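Local coordinates for protein cytosine deaminase (Klebsiella pneumoniae, PDB 4R85) that probably deaminates cytosine and 5-methylcytosine by hydrolysis, using an iron(II) centre in an amidohydrolase-type barrel, at residues E152-E155 / G160-L163. Numbering follows the deposited sequence.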
loop_
_atom_site.group_PDB
_atom_site.type_symbol
_atom_site.label_atom_id
_atom_site.label_comp_id
_atom_site.label_asym_id
_atom_site.label_seq_id
_atom_site.Cartn_x
_atom_site.Cartn_y
_atom_site.Cartn_z
ATOM N N GLU A 152 9.128 -27.192 -7.193
ATOM C CA GLU A 152 10.548 -27.486 -7.349
ATOM C C GLU A 152 10.915 -27.935 -8.763
ATOM O O GLU A 152 12.006 -28.458 -9.004
ATOM C CB GLU A 152 11.016 -28.460 -6.261
ATOM C CG GLU A 152 10.856 -27.806 -4.885
ATOM C CD GLU A 152 11.461 -28.603 -3.756
ATOM O OE1 GLU A 152 10.808 -28.701 -2.693
ATOM O OE2 GLU A 152 12.583 -29.117 -3.932
ATOM N N GLY A 153 10.004 -27.703 -9.701
ATOM C CA GLY A 153 10.277 -27.985 -11.095
ATOM C C GLY A 153 9.640 -29.266 -11.584
ATOM O O GLY A 153 9.476 -30.232 -10.832
ATOM N N ILE A 154 9.263 -29.265 -12.855
ATOM C CA ILE A 154 8.771 -30.460 -13.524
ATOM C C ILE A 154 9.932 -31.373 -13.931
ATOM O O ILE A 154 9.915 -32.583 -13.675
ATOM C CB ILE A 154 7.955 -30.073 -14.783
ATOM C CG1 ILE A 154 6.710 -29.297 -14.364
ATOM C CG2 ILE A 154 7.583 -31.312 -15.592
ATOM C CD1 ILE A 154 5.884 -28.772 -15.525
ATOM N N GLU A 155 10.939 -30.794 -14.575
ATOM C CA GLU A 155 12.032 -31.580 -15.134
ATOM C C GLU A 155 13.150 -31.745 -14.118
ATOM O O GLU A 155 14.044 -32.562 -14.306
ATOM C CB GLU A 155 12.604 -30.898 -16.390
ATOM C CG GLU A 155 11.579 -30.363 -17.381
ATOM C CD GLU A 155 10.889 -31.469 -18.185
ATOM O OE1 GLU A 155 10.468 -31.190 -19.325
ATOM O OE2 GLU A 155 10.765 -32.614 -17.691
ATOM N N GLY A 160 8.750 -35.502 -11.404
ATOM C CA GLY A 160 7.957 -34.299 -11.602
ATOM C C GLY A 160 6.803 -34.448 -12.581
ATOM O O GLY A 160 5.691 -33.975 -12.316
ATOM N N ARG A 161 7.047 -35.110 -13.707
ATOM C CA ARG A 161 5.977 -35.296 -14.700
ATOM C C ARG A 161 4.846 -36.205 -14.190
ATOM O O ARG A 161 3.668 -35.919 -14.437
ATOM C CB ARG A 161 6.541 -35.793 -16.043
ATOM C CG ARG A 161 7.372 -34.743 -16.802
ATOM C CD ARG A 161 7.854 -35.274 -18.167
ATOM N NE ARG A 161 8.555 -34.245 -18.934
ATOM C CZ ARG A 161 8.555 -34.162 -20.263
ATOM N NH1 ARG A 161 7.893 -35.054 -20.986
ATOM N NH2 ARG A 161 9.213 -33.178 -20.874
ATOM N N GLU A 162 5.203 -37.278 -13.469
ATOM C CA GLU A 162 4.221 -38.177 -12.859
ATOM C C GLU A 162 3.363 -37.456 -11.844
ATOM O O GLU A 162 2.168 -37.709 -11.741
ATOM C CB GLU A 162 4.901 -39.326 -12.090
ATOM C CG GLU A 162 5.585 -40.364 -12.922
ATOM C CD GLU A 162 6.013 -41.572 -12.094
ATOM O OE1 GLU A 162 6.008 -41.508 -10.828
ATOM O OE2 GLU A 162 6.329 -42.598 -12.723
ATOM N N LEU A 163 3.998 -36.611 -11.043
ATOM C CA LEU A 163 3.287 -35.870 -10.006
ATOM C C LEU A 163 2.301 -34.868 -10.605
ATOM O O LEU A 163 1.178 -34.735 -10.124
ATOM C CB LEU A 163 4.273 -35.155 -9.087
ATOM C CG LEU A 163 5.027 -36.131 -8.175
ATOM C CD1 LEU A 163 6.247 -35.439 -7.562
ATOM C CD2 LEU A 163 4.084 -36.646 -7.096
HETATM O O HOH W 1 11.546 -34.729 -13.330
#
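The guanidinium of R161 meets the carboxylate of E155 edge to edge, with the two planes 27° apart and E155 CD lying in the guanidinium plane. The grip is side-on and bidentate. R161 NH2 reaches the syn lone pair of E155 OE1 at 2.8 Å in an almost straight bond, while R161 NE donates to E155 OE2 at 3.0 Å, somewhat tilted from both planes. The bend of E155 at chi2 (-74°) meets an R161 chain that runs extended from CG to NE. On its way the arginine crosses I154 at about a right angle, R161 CG resting 3.6 Å from I154 CG2, and both side chains also touch F194 on helix 185-202. At the start of helix 160-170, G160 lies close against the loop. Having no side chain, it lets G160 CA make a CH...O contact of 3.3 Å to I154 O. I154 O also accepts a hydrogen bond from a water 2.7 Å away. The loop follows barrel strand 143-149, just after F149 and Q151 of the 5-methylcytosine pocket, with G153 about 9 Å from the ligand; the salt bridge is structural packing beside that pocket. E182 accepts from the backbone N of both I154 and E155. Because E155 OE1 is also bonded to S190 OG, two neighbours fix the carboxylate's rotation, and the paired bonds to R161 probably favour its ionised form while tying loop to helix.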